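Local coordinates for alanine racemase (Corynebacterium glutamicum, PDB 2DY3), which holds pyridoxal-5'-phosphate in a subunit that joins an N-terminal domain of the TIM-barrel class to a C-terminal domain rich in beta strands, at residues Ala99-Ser102 and Pro103-Lys107; Arg172-Ile175 and Ala176-Ala180; Leu181-Ala184 and Arg185-Leu189; Thr335-Ala338 and Glu339-Thr343. All coordinates share one frame; numbering follows the deposited sequence.

Contact 1. Residues Ala99-Ser102 and Pro103-Lys107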
ATOM      1  N   ALA B  99      10.651  22.298   9.636  1.00 11.72           N
ATOM      2  CA  ALA B  99      11.204  23.019   8.498  1.00 13.25           C
ATOM      3  C   ALA B  99      10.309  24.212   8.165  1.00 13.72           C
ATOM      4  O   ALA B  99       9.083  24.118   8.243  1.00 15.12           O
ATOM      5  CB  ALA B  99      11.291  22.097   7.283  1.00 11.37           C
ATOM      6  N   VAL B 100      10.924  25.334   7.813  1.00 12.34           N
ATOM      7  CA  VAL B 100      10.169  26.507   7.405  1.00 15.54           C
ATOM      8  C   VAL B 100      10.075  26.332   5.888  1.00 15.76           C
ATOM      9  O   VAL B 100      11.073  26.495   5.188  1.00 14.51           O
ATOM     10  CB  VAL B 100      10.932  27.817   7.719  1.00 17.04           C
ATOM     11  CG1 VAL B 100      10.047  29.021   7.410  1.00 17.16           C
ATOM     12  CG2 VAL B 100      11.363  27.831   9.181  1.00 19.17           C
ATOM     13  N   ILE B 101       8.890  25.995   5.379  1.00 15.36           N
ATOM     14  CA  ILE B 101       8.742  25.767   3.946  1.00 16.12           C
ATOM     15  C   ILE B 101       8.033  26.872   3.159  1.00 17.01           C
ATOM     16  O   ILE B 101       7.991  26.833   1.932  1.00 17.28           O
ATOM     17  CB  ILE B 101       8.031  24.411   3.670  1.00 18.75           C
ATOM     18  CG1 ILE B 101       6.544  24.514   3.993  1.00 18.12           C
ATOM     19  CG2 ILE B 101       8.660  23.306   4.515  1.00 17.57           C
ATOM     20  CD1 ILE B 101       5.761  23.271   3.614  1.00 21.94           C
ATOM     21  N   SER B 102       7.478  27.849   3.868  1.00 15.26           N
ATOM     22  CA  SER B 102       6.807  28.980   3.236  1.00 15.40           C
ATOM     23  C   SER B 102       6.700  30.092   4.267  1.00 16.85           C
ATOM     24  O   SER B 102       6.821  29.849   5.467  1.00 17.56           O
ATOM     25  CB  SER B 102       5.397  28.606   2.767  1.00 14.74           C
ATOM     26  OG  SER B 102       4.466  28.715   3.827  1.00 12.68           O
ATOM     27  N   PRO B 103       6.482  31.333   3.807  1.00 17.41           N
ATOM     28  CA  PRO B 103       6.356  32.483   4.705  1.00 17.24           C
ATOM     29  C   PRO B 103       5.275  32.262   5.760  1.00 16.50           C
ATOM     30  O   PRO B 103       5.426  32.674   6.912  1.00 15.51           O
ATOM     31  CB  PRO B 103       6.017  33.633   3.751  1.00 16.38           C
ATOM     32  CG  PRO B 103       6.775  33.238   2.490  1.00 18.51           C
ATOM     33  CD  PRO B 103       6.484  31.753   2.391  1.00 18.13           C
ATOM     34  N   ALA B 104       4.179  31.621   5.364  1.00 16.04           N
ATOM     35  CA  ALA B 104       3.083  31.363   6.295  1.00 15.41           C
ATOM     36  C   ALA B 104       3.550  30.475   7.448  1.00 13.47           C
ATOM     37  O   ALA B 104       3.127  30.655   8.589  1.00 13.90           O
ATOM     38  CB  ALA B 104       1.904  30.709   5.566  1.00 14.66           C
ATOM     39  N   HIS B 105       4.419  29.516   7.140  1.00 12.93           N
ATOM     40  CA  HIS B 105       4.956  28.600   8.152  1.00 13.05           C
ATOM     41  C   HIS B 105       5.834  29.387   9.117  1.00 13.71           C
ATOM     42  O   HIS B 105       5.772  29.200  10.331  1.00 12.83           O
ATOM     43  CB  HIS B 105       5.778  27.502   7.480  1.00 13.14           C
ATOM     44  CG  HIS B 105       4.950  26.478   6.770  1.00 12.96           C
ATOM     45  ND1 HIS B 105       4.572  25.289   7.358  1.00 15.86           N
ATOM     46  CD2 HIS B 105       4.429  26.464   5.521  1.00 13.21           C
ATOM     47  CE1 HIS B 105       3.859  24.585   6.497  1.00 14.36           C
ATOM     48  NE2 HIS B 105       3.759  25.275   5.376  1.00 14.02           N
ATOM     49  N   ALA B 106       6.652  30.273   8.561  1.00 13.84           N
ATOM     50  CA  ALA B 106       7.516  31.109   9.376  1.00 14.99           C
ATOM     51  C   ALA B 106       6.636  31.938  10.317  1.00 16.32           C
ATOM     52  O   ALA B 106       6.908  32.042  11.515  1.00 16.02           O
ATOM     53  CB  ALA B 106       8.348  32.032   8.483  1.00 14.00           C
ATOM     54  N   LYS B 107       5.568  32.503   9.765  1.00 17.14           N
ATOM     55  CA  LYS B 107       4.655  33.334  10.535  1.00 19.20           C
ATOM     56  C   LYS B 107       4.010  32.582  11.694  1.00 19.46           C
ATOM     57  O   LYS B 107       3.935  33.096  12.815  1.00 20.58           O
ATOM     58  CB  LYS B 107       3.570  33.899   9.618  1.00 21.14           C
ATOM     59  CG  LYS B 107       2.608  34.845  10.307  1.00 25.38           C
ATOM     60  CD  LYS B 107       1.678  35.501   9.302  1.00 27.51           C
ATOM     61  CE  LYS B 107       0.760  36.505   9.980  1.00 31.58           C
ATOM     62  NZ  LYS B 107      -0.167  37.137   9.003  1.00 34.11           N
TER
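I101 lays its CG1 over one face of the H105 imidazole, at the turn where strand 97-100 hands over to helix 103-110 in a beta-alpha-beta unit of the TIM-barrel class N-terminal domain. This is a CH-pi contact: I101 CG1 is 3.4 Å from the centroid of the H105 ring and 23° off its normal, displaced toward the rim. The ring atom it meets most closely is H105 NE2, 3.2 Å from I101 CG1. Chi1 of 74° wedges that carbon between the isoleucine's own backbone N and carbonyl carbon, and the extended arm beyond carries I101 CD1 to 3.3 Å from H105 NE2.

Next along the chain from I101 is S102, the N-cap of the helix. Its carbonyl O takes a straight bond from A106 N, lying in the carbonyl plane, at 3.1 Å with an angle of 161°. H105 N gives the same S102 O a second, weak bond. S102 OG accepts weakly from H105 N as well, the side-chain capping bond, but the hydroxyl is modelled too near the imidazole edge for its place to be sure.

Further out, W82 meets the H105 ring edge-to-face, while S243 of the second subunit packs on H105 and V244 of that subunit on S102. V100 rests on V119 of strand 117-122 and on L144 of helix 134-146. From there its CG1, anti to the valine's backbone N, reaches the first helical turn, where V100 CG1 touches A106 CB at 3.6 Å.

Contact 2. Residues Arg172-Ile175 and Ala176-Ala180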
ATOM      1  N   ARG B 172      23.566  23.980 -10.158  1.00 33.81           N
ATOM      2  CA  ARG B 172      22.821  25.225 -10.276  1.00 33.03           C
ATOM      3  C   ARG B 172      22.046  25.442  -8.976  1.00 29.40           C
ATOM      4  O   ARG B 172      21.912  26.571  -8.503  1.00 26.91           O
ATOM      5  CB  ARG B 172      21.858  25.173 -11.467  1.00 37.33           C
ATOM      6  CG  ARG B 172      21.175  26.509 -11.753  1.00 42.04           C
ATOM      7  CD  ARG B 172      22.208  27.594 -12.036  1.00 45.61           C
ATOM      8  NE  ARG B 172      23.009  27.280 -13.217  1.00 49.57           N
ATOM      9  CZ  ARG B 172      22.552  27.325 -14.467  1.00 50.22           C
ATOM     10  NH1 ARG B 172      21.295  27.680 -14.704  1.00 48.95           N
ATOM     11  NH2 ARG B 172      23.348  27.000 -15.479  1.00 49.45           N
ATOM     12  N   GLN B 173      21.550  24.352  -8.399  1.00 26.62           N
ATOM     13  CA  GLN B 173      20.812  24.425  -7.144  1.00 25.63           C
ATOM     14  C   GLN B 173      21.727  24.850  -5.996  1.00 23.84           C
ATOM     15  O   GLN B 173      21.333  25.649  -5.145  1.00 22.38           O
ATOM     16  CB  GLN B 173      20.181  23.073  -6.803  1.00 25.99           C
ATOM     17  CG  GLN B 173      19.008  22.673  -7.683  1.00 27.31           C
ATOM     18  CD  GLN B 173      18.210  21.521  -7.087  1.00 28.29           C
ATOM     19  OE1 GLN B 173      17.481  21.694  -6.105  1.00 27.58           O
ATOM     20  NE2 GLN B 173      18.359  20.337  -7.666  1.00 27.63           N
ATOM     21  N   ILE B 174      22.947  24.314  -5.977  1.00 21.53           N
ATOM     22  CA  ILE B 174      23.903  24.643  -4.927  1.00 20.78           C
ATOM     23  C   ILE B 174      24.254  26.120  -4.972  1.00 21.70           C
ATOM     24  O   ILE B 174      24.388  26.762  -3.934  1.00 22.38           O
ATOM     25  CB  ILE B 174      25.204  23.807  -5.053  1.00 21.76           C
ATOM     26  CG1 ILE B 174      24.890  22.330  -4.817  1.00 20.88           C
ATOM     27  CG2 ILE B 174      26.231  24.263  -4.011  1.00 18.84           C
ATOM     28  CD1 ILE B 174      24.285  22.070  -3.462  1.00 21.69           C
ATOM     29  N   ILE B 175      24.413  26.663  -6.175  1.00 22.83           N
ATOM     30  CA  ILE B 175      24.730  28.082  -6.297  1.00 23.74           C
ATOM     31  C   ILE B 175      23.628  28.911  -5.632  1.00 21.40           C
ATOM     32  O   ILE B 175      23.909  29.792  -4.833  1.00 21.85           O
ATOM     33  CB  ILE B 175      24.857  28.516  -7.774  1.00 23.13           C
ATOM     34  CG1 ILE B 175      26.127  27.925  -8.386  1.00 27.50           C
ATOM     35  CG2 ILE B 175      24.892  30.028  -7.868  1.00 25.01           C
ATOM     36  CD1 ILE B 175      26.318  28.268  -9.852  1.00 25.58           C
ATOM     37  N   ALA B 176      22.374  28.614  -5.966  1.00 21.55           N
ATOM     38  CA  ALA B 176      21.240  29.329  -5.391  1.00 21.22           C
ATOM     39  C   ALA B 176      21.153  29.123  -3.877  1.00 20.42           C
ATOM     40  O   ALA B 176      20.816  30.041  -3.136  1.00 22.15           O
ATOM     41  CB  ALA B 176      19.952  28.872  -6.058  1.00 21.49           C
ATOM     42  N   PHE B 177      21.460  27.913  -3.424  1.00 19.11           N
ATOM     43  CA  PHE B 177      21.419  27.594  -2.001  1.00 20.21           C
ATOM     44  C   PHE B 177      22.454  28.415  -1.236  1.00 21.13           C
ATOM     45  O   PHE B 177      22.170  28.935  -0.162  1.00 21.43           O
ATOM     46  CB  PHE B 177      21.684  26.096  -1.792  1.00 19.44           C
ATOM     47  CG  PHE B 177      21.601  25.647  -0.353  1.00 18.47           C
ATOM     48  CD1 PHE B 177      20.399  25.687   0.339  1.00 16.21           C
ATOM     49  CD2 PHE B 177      22.725  25.150   0.297  1.00 15.79           C
ATOM     50  CE1 PHE B 177      20.315  25.233   1.651  1.00 15.24           C
ATOM     51  CE2 PHE B 177      22.647  24.696   1.601  1.00 17.03           C
ATOM     52  CZ  PHE B 177      21.437  24.736   2.280  1.00 16.44           C
ATOM     53  N   ARG B 178      23.657  28.526  -1.790  1.00 22.33           N
ATOM     54  CA  ARG B 178      24.718  29.286  -1.141  1.00 23.47           C
ATOM     55  C   ARG B 178      24.397  30.774  -1.114  1.00 24.22           C
ATOM     56  O   ARG B 178      24.856  31.504  -0.241  1.00 24.55           O
ATOM     57  CB  ARG B 178      26.046  29.035  -1.852  1.00 25.62           C
ATOM     58  CG  ARG B 178      26.561  27.625  -1.620  1.00 30.04           C
ATOM     59  CD  ARG B 178      27.790  27.296  -2.446  1.00 33.69           C
ATOM     60  NE  ARG B 178      28.280  25.963  -2.108  1.00 36.49           N
ATOM     61  CZ  ARG B 178      29.252  25.334  -2.757  1.00 38.35           C
ATOM     62  NH1 ARG B 178      29.849  25.917  -3.790  1.00 39.78           N
ATOM     63  NH2 ARG B 178      29.629  24.122  -2.370  1.00 39.76           N
ATOM     64  N   ARG B 179      23.602  31.215  -2.079  1.00 23.49           N
ATOM     65  CA  ARG B 179      23.197  32.607  -2.153  1.00 24.82           C
ATOM     66  C   ARG B 179      22.242  32.865  -0.988  1.00 24.98           C
ATOM     67  O   ARG B 179      22.295  33.908  -0.334  1.00 24.00           O
ATOM     68  CB  ARG B 179      22.510  32.856  -3.499  1.00 27.64           C
ATOM     69  CG  ARG B 179      22.040  34.271  -3.740  1.00 30.19           C
ATOM     70  CD  ARG B 179      21.879  34.521  -5.237  1.00 33.60           C
ATOM     71  NE  ARG B 179      20.915  33.618  -5.861  1.00 35.50           N
ATOM     72  CZ  ARG B 179      21.123  32.983  -7.011  1.00 37.48           C
ATOM     73  NH1 ARG B 179      22.263  33.149  -7.669  1.00 39.49           N
ATOM     74  NH2 ARG B 179      20.192  32.178  -7.506  1.00 36.87           N
ATOM     75  N   ALA B 180      21.380  31.888  -0.724  1.00 24.07           N
ATOM     76  CA  ALA B 180      20.415  31.982   0.362  1.00 24.04           C
ATOM     77  C   ALA B 180      21.116  31.957   1.721  1.00 23.11           C
ATOM     78  O   ALA B 180      20.797  32.747   2.611  1.00 23.21           O
ATOM     79  CB  ALA B 180      19.415  30.829   0.266  1.00 23.55           C
TER
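F177 N reaches back to Q173 O at 2.8 Å, the shortest of four successive i to i+4 bonds that build this part of helix 169-186. R178 N follows on I174 O at 2.9 Å, with an angle of 160°. The rungs around these two are longer: A176 N to R172 O is 3.3 Å, and R179 N to I175 O is 3.1 Å with its N-H bent to 138°. Each of the four carbonyls of 172-175 thus has a backbone donor.

The polar ends of Q173 and R179 find partners outside the segments. Q173 OE1 is hydrogen-bonded to S125 OG. R179 NH2 forms a salt bridge with E134 OE1; a bend at chi3 (60°) folds this arginine back along the helix, bringing one guanidinium face over A176 CA. R178 runs out extended instead, and the CG2 branch of I174 lies over one face of its guanidinium, 3.3 Å from R178 NE. That contact is apolar on the isoleucine side and occupies a face, not the N-H groups.

Around the helix, R179 and A180 press on W137 of helix 134-146, F177 and A180 meet M155 of strand 150-156, and Q173 leans on the loop residues L127 and L159.

Contact 3. Residues Leu181-Ala184 and Arg185-Leu189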
ATOM      1  N   LEU B 181      22.073  31.048   1.874  1.00 23.23           N
ATOM      2  CA  LEU B 181      22.809  30.917   3.129  1.00 23.95           C
ATOM      3  C   LEU B 181      23.581  32.191   3.476  1.00 24.38           C
ATOM      4  O   LEU B 181      23.629  32.603   4.639  1.00 23.27           O
ATOM      5  CB  LEU B 181      23.765  29.721   3.047  1.00 25.93           C
ATOM      6  CG  LEU B 181      24.554  29.358   4.311  1.00 27.99           C
ATOM      7  CD1 LEU B 181      23.610  29.133   5.477  1.00 25.54           C
ATOM      8  CD2 LEU B 181      25.377  28.106   4.051  1.00 27.60           C
ATOM      9  N   ALA B 182      24.175  32.821   2.467  1.00 23.49           N
ATOM     10  CA  ALA B 182      24.928  34.047   2.692  1.00 23.21           C
ATOM     11  C   ALA B 182      23.981  35.169   3.112  1.00 23.13           C
ATOM     12  O   ALA B 182      24.301  35.971   3.996  1.00 24.29           O
ATOM     13  CB  ALA B 182      25.687  34.444   1.426  1.00 23.30           C
ATOM     14  N   LEU B 183      22.812  35.216   2.480  1.00 22.44           N
ATOM     15  CA  LEU B 183      21.810  36.233   2.777  1.00 21.98           C
ATOM     16  C   LEU B 183      21.285  36.030   4.201  1.00 22.27           C
ATOM     17  O   LEU B 183      21.028  36.992   4.926  1.00 23.47           O
ATOM     18  CB  LEU B 183      20.656  36.123   1.784  1.00 23.59           C
ATOM     19  CG  LEU B 183      19.866  37.374   1.391  1.00 29.89           C
ATOM     20  CD1 LEU B 183      18.524  36.941   0.812  1.00 30.67           C
ATOM     21  CD2 LEU B 183      19.649  38.276   2.583  1.00 31.28           C
ATOM     22  N   ALA B 184      21.128  34.770   4.595  1.00 19.74           N
ATOM     23  CA  ALA B 184      20.628  34.436   5.926  1.00 20.71           C
ATOM     24  C   ALA B 184      21.603  34.871   7.016  1.00 22.48           C
ATOM     25  O   ALA B 184      21.198  35.458   8.023  1.00 24.50           O
ATOM     26  CB  ALA B 184      20.368  32.934   6.027  1.00 17.51           C
ATOM     27  N   ARG B 185      22.886  34.577   6.818  1.00 21.80           N
ATOM     28  CA  ARG B 185      23.905  34.951   7.791  1.00 22.74           C
ATOM     29  C   ARG B 185      24.088  36.464   7.813  1.00 24.41           C
ATOM     30  O   ARG B 185      24.403  37.049   8.847  1.00 24.91           O
ATOM     31  CB  ARG B 185      25.227  34.238   7.472  1.00 21.68           C
ATOM     32  CG  ARG B 185      25.181  32.767   7.850  1.00 18.77           C
ATOM     33  CD  ARG B 185      26.274  31.922   7.214  1.00 18.73           C
ATOM     34  NE  ARG B 185      26.239  30.572   7.770  1.00 15.40           N
ATOM     35  CZ  ARG B 185      26.930  29.540   7.302  1.00 16.18           C
ATOM     36  NH1 ARG B 185      27.725  29.687   6.245  1.00 19.17           N
ATOM     37  NH2 ARG B 185      26.834  28.362   7.901  1.00 13.30           N
ATOM     38  N   LYS B 186      23.872  37.097   6.670  1.00 25.02           N
ATOM     39  CA  LYS B 186      23.990  38.543   6.590  1.00 27.76           C
ATOM     40  C   LYS B 186      22.888  39.134   7.466  1.00 28.09           C
ATOM     41  O   LYS B 186      23.007  40.254   7.958  1.00 28.54           O
ATOM     42  CB  LYS B 186      23.818  38.999   5.140  1.00 29.40           C
ATOM     43  CG  LYS B 186      24.470  40.324   4.818  1.00 32.11           C
ATOM     44  CD  LYS B 186      24.512  40.546   3.310  1.00 35.34           C
ATOM     45  CE  LYS B 186      25.404  41.726   2.943  1.00 37.65           C
ATOM     46  NZ  LYS B 186      26.813  41.533   3.412  1.00 38.17           N
ATOM     47  N   HIS B 187      21.821  38.362   7.664  1.00 27.86           N
ATOM     48  CA  HIS B 187      20.688  38.786   8.483  1.00 26.48           C
ATOM     49  C   HIS B 187      20.850  38.393   9.943  1.00 25.50           C
ATOM     50  O   HIS B 187      19.971  38.649  10.759  1.00 26.58           O
ATOM     51  CB  HIS B 187      19.385  38.192   7.945  1.00 25.14           C
ATOM     52  CG  HIS B 187      18.732  39.024   6.886  1.00 24.92           C
ATOM     53  ND1 HIS B 187      18.044  40.184   7.170  1.00 24.39           N
ATOM     54  CD2 HIS B 187      18.689  38.882   5.540  1.00 25.05           C
ATOM     55  CE1 HIS B 187      17.607  40.720   6.045  1.00 26.09           C
ATOM     56  NE2 HIS B 187      17.985  39.950   5.040  1.00 24.56           N
ATOM     57  N   GLY B 188      21.971  37.765  10.272  1.00 25.21           N
ATOM     58  CA  GLY B 188      22.195  37.367  11.647  1.00 23.27           C
ATOM     59  C   GLY B 188      21.843  35.925  11.957  1.00 24.37           C
ATOM     60  O   GLY B 188      21.894  35.513  13.117  1.00 24.82           O
ATOM     61  N   LEU B 189      21.463  35.154  10.940  1.00 23.79           N
ATOM     62  CA  LEU B 189      21.133  33.748  11.163  1.00 24.21           C
ATOM     63  C   LEU B 189      22.382  32.919  10.903  1.00 23.74           C
ATOM     64  O   LEU B 189      22.789  32.735   9.757  1.00 22.96           O
ATOM     65  CB  LEU B 189      20.005  33.283  10.233  1.00 25.10           C
ATOM     66  CG  LEU B 189      18.599  33.864  10.430  1.00 25.64           C
ATOM     67  CD1 LEU B 189      17.677  33.301   9.357  1.00 25.85           C
ATOM     68  CD2 LEU B 189      18.070  33.530  11.817  1.00 25.62           C
TER
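A Schellman motif closes helix 169-186, with L189 N bonded back to A184 O at 2.9 Å and G188 N to R185 O inside that loop. G188 turns the chain with a phi of 97°, a positive-phi shape that glycine adopts easily. A184 O is gripped twice: H187 N also reaches it, at 3.0 Å, from above the carbonyl plane and from the face opposite to L189 N. H187 N makes only a weak bond to L183 O, so the regular i to i+4 ladder fades here, one residue after K186 N bonds to A182 O.

Two side-chain pairs flank this cap. L181 sets CD1 over the centre of the R185 guanidinium, 3.7 Å above the plane, while CD2 comes 3.6 Å from R185 NH1. The arginine is extended from CG to NE, and its flat end is held in place by the chain just beyond the turn: R185 NE bonds to E190 O and NH2 to C191 O. On another side, L183 and H187 lie alongside each other, pointing the same way, with L183 CD2 3.2 Å from H187 CD2. H187 NE2 is hydrogen-bonded to E138 OE2, tying the cap to helix 134-146, where F141 packs on L183 and A184. L189 goes inward to V152 of strand 150-156, and its CB lies 4.2 Å from A184 CB.

Contact 4. Residues Thr335-Ala338 and Glu339-Thr343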
ATOM      1  N   THR B 335      16.307  -3.605  -7.229  1.00 19.21           N
ATOM      2  CA  THR B 335      16.654  -2.819  -8.408  1.00 19.24           C
ATOM      3  C   THR B 335      16.285  -3.562  -9.693  1.00 19.28           C
ATOM      4  O   THR B 335      15.676  -2.989 -10.595  1.00 20.33           O
ATOM      5  CB  THR B 335      18.169  -2.468  -8.416  1.00 20.87           C
ATOM      6  OG1 THR B 335      18.502  -1.787  -7.201  1.00 21.76           O
ATOM      7  CG2 THR B 335      18.512  -1.559  -9.587  1.00 17.21           C
ATOM      8  N   ASP B 336      16.650  -4.836  -9.777  1.00 20.62           N
ATOM      9  CA  ASP B 336      16.324  -5.639 -10.954  1.00 19.48           C
ATOM     10  C   ASP B 336      14.808  -5.688 -11.142  1.00 19.91           C
ATOM     11  O   ASP B 336      14.290  -5.476 -12.248  1.00 18.59           O
ATOM     12  CB  ASP B 336      16.844  -7.063 -10.785  1.00 21.46           C
ATOM     13  CG  ASP B 336      16.460  -7.961 -11.944  1.00 23.16           C
ATOM     14  OD1 ASP B 336      17.140  -7.911 -12.987  1.00 25.36           O
ATOM     15  OD2 ASP B 336      15.466  -8.706 -11.823  1.00 26.73           O
ATOM     16  N   PHE B 337      14.101  -5.976 -10.051  1.00 16.51           N
ATOM     17  CA  PHE B 337      12.647  -6.056 -10.080  1.00 17.55           C
ATOM     18  C   PHE B 337      12.083  -4.707 -10.511  1.00 18.33           C
ATOM     19  O   PHE B 337      11.134  -4.641 -11.291  1.00 16.45           O
ATOM     20  CB  PHE B 337      12.114  -6.429  -8.690  1.00 17.95           C
ATOM     21  CG  PHE B 337      10.632  -6.666  -8.649  1.00 16.03           C
ATOM     22  CD1 PHE B 337       9.808  -5.867  -7.876  1.00 18.09           C
ATOM     23  CD2 PHE B 337      10.060  -7.686  -9.387  1.00 16.21           C
ATOM     24  CE1 PHE B 337       8.442  -6.082  -7.842  1.00 15.67           C
ATOM     25  CE2 PHE B 337       8.694  -7.905  -9.355  1.00 17.37           C
ATOM     26  CZ  PHE B 337       7.887  -7.103  -8.583  1.00 16.17           C
ATOM     27  N   ALA B 338      12.684  -3.633 -10.002  1.00 19.29           N
ATOM     28  CA  ALA B 338      12.257  -2.278 -10.334  1.00 21.31           C
ATOM     29  C   ALA B 338      12.341  -2.032 -11.833  1.00 23.78           C
ATOM     30  O   ALA B 338      11.376  -1.578 -12.446  1.00 23.99           O
ATOM     31  CB  ALA B 338      13.115  -1.258  -9.593  1.00 18.42           C
ATOM     32  N   GLU B 339      13.498  -2.327 -12.424  1.00 26.41           N
ATOM     33  CA  GLU B 339      13.669  -2.109 -13.853  1.00 29.12           C
ATOM     34  C   GLU B 339      12.760  -3.003 -14.694  1.00 28.39           C
ATOM     35  O   GLU B 339      12.337  -2.608 -15.779  1.00 28.14           O
ATOM     36  CB  GLU B 339      15.143  -2.269 -14.254  1.00 32.90           C
ATOM     37  CG  GLU B 339      15.908  -3.364 -13.534  1.00 40.87           C
ATOM     38  CD  GLU B 339      17.407  -3.307 -13.811  1.00 44.86           C
ATOM     39  OE1 GLU B 339      18.138  -4.209 -13.348  1.00 46.87           O
ATOM     40  OE2 GLU B 339      17.857  -2.358 -14.491  1.00 47.81           O
ATOM     41  N   ARG B 340      12.450  -4.198 -14.194  1.00 27.75           N
ATOM     42  CA  ARG B 340      11.556  -5.103 -14.914  1.00 28.06           C
ATOM     43  C   ARG B 340      10.177  -4.455 -14.944  1.00 27.59           C
ATOM     44  O   ARG B 340       9.420  -4.622 -15.901  1.00 26.33           O
ATOM     45  CB  ARG B 340      11.463  -6.463 -14.207  1.00 31.48           C
ATOM     46  CG  ARG B 340      12.714  -7.337 -14.312  1.00 35.40           C
ATOM     47  CD  ARG B 340      12.829  -8.010 -15.674  1.00 39.22           C
ATOM     48  NE  ARG B 340      14.172  -8.542 -15.915  1.00 43.67           N
ATOM     49  CZ  ARG B 340      14.769  -9.468 -15.168  1.00 44.72           C
ATOM     50  NH1 ARG B 340      14.152  -9.983 -14.114  1.00 44.89           N
ATOM     51  NH2 ARG B 340      15.994  -9.877 -15.473  1.00 44.57           N
ATOM     52  N   LEU B 341       9.863  -3.705 -13.890  1.00 26.61           N
ATOM     53  CA  LEU B 341       8.574  -3.028 -13.778  1.00 26.15           C
ATOM     54  C   LEU B 341       8.607  -1.597 -14.302  1.00 24.97           C
ATOM     55  O   LEU B 341       7.661  -0.837 -14.105  1.00 24.90           O
ATOM     56  CB  LEU B 341       8.093  -3.039 -12.322  1.00 26.05           C
ATOM     57  CG  LEU B 341       7.269  -4.268 -11.920  1.00 28.10           C
ATOM     58  CD1 LEU B 341       7.986  -5.535 -12.363  1.00 29.18           C
ATOM     59  CD2 LEU B 341       7.036  -4.272 -10.417  1.00 27.15           C
ATOM     60  N   ASP B 342       9.697  -1.237 -14.969  1.00 26.01           N
ATOM     61  CA  ASP B 342       9.839   0.098 -15.536  1.00 26.67           C
ATOM     62  C   ASP B 342       9.642   1.181 -14.470  1.00 25.74           C
ATOM     63  O   ASP B 342       8.927   2.154 -14.685  1.00 25.20           O
ATOM     64  CB  ASP B 342       8.837   0.268 -16.695  1.00 28.96           C
ATOM     65  CG  ASP B 342       8.890   1.648 -17.340  1.00 30.65           C
ATOM     66  OD1 ASP B 342       9.999   2.175 -17.573  1.00 31.99           O
ATOM     67  OD2 ASP B 342       7.810   2.202 -17.633  1.00 33.84           O
ATOM     68  N   THR B 343      10.280   0.991 -13.318  1.00 24.95           N
ATOM     69  CA  THR B 343      10.213   1.957 -12.224  1.00 22.78           C
ATOM     70  C   THR B 343      11.538   1.945 -11.453  1.00 21.65           C
ATOM     71  O   THR B 343      12.550   1.463 -11.962  1.00 21.66           O
ATOM     72  CB  THR B 343       9.041   1.649 -11.260  1.00 24.17           C
ATOM     73  OG1 THR B 343       8.891   2.732 -10.335  1.00 24.11           O
ATOM     74  CG2 THR B 343       9.298   0.354 -10.492  1.00 21.16           C
TER
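D336 makes a salt bridge to R340 without using an N-H: its OD2 is 2.9 Å from R340 NH1 but well out of the guanidinium plane. Because that oxygen sits off the plane, the attraction is of charges alone; carboxylate and guanidinium planes stand 85° apart. R340 is in the last helical turn, inside the Schellman motif that ends helix 334-340. Its bend at chi2 (-77°) folds its head back over D336. A third charge lies near, E339 OE1 being 3.9 Å from D336 OD1; R340 would be expected to ease that repulsion.

In the motif itself, D342 takes the positive-phi position (55°). T343 N bonds to A338 O at 2.9 Å, and D342 N to E339 O at 3.1 Å. T343 OG1 then goes to E347 OE1 in the next helix, 345-350.

On the buried face, the F337 ring meets both methyls of L341. L341 CD1 lies over one face, a CH-pi contact 4.2 Å from the F337 centroid. F287 adds an edge-to-face contact with the F337 ring, and the second subunit approaches the cap through its H282 and R281, which pack on D342 and T343. The other leucine methyl, L341 CD2, presses on F337 CE1 at 3.4 Å.

Contacts 2 and 3 are consecutive pieces of helix 169-186, their centres 13 Å apart, the first in the helix body and the second at its end. Contact 1 belongs to the same N-terminal domain; it stays about 8 Å from contact 3 and about 10 Å from contact 2 at the nearest atoms, with helix 134-146 touching all three. Contact 4 lies in the C-terminal domain, its centre 37 Å from that of contact 1, yet both reach the second subunit. Three contacts stand near, but not in, a pyridoxal-5'-phosphate pocket: the side chains of I101, Q173 and T335 are about 9, 10 and 12 Å from a bound pyridoxal-5'-phosphate.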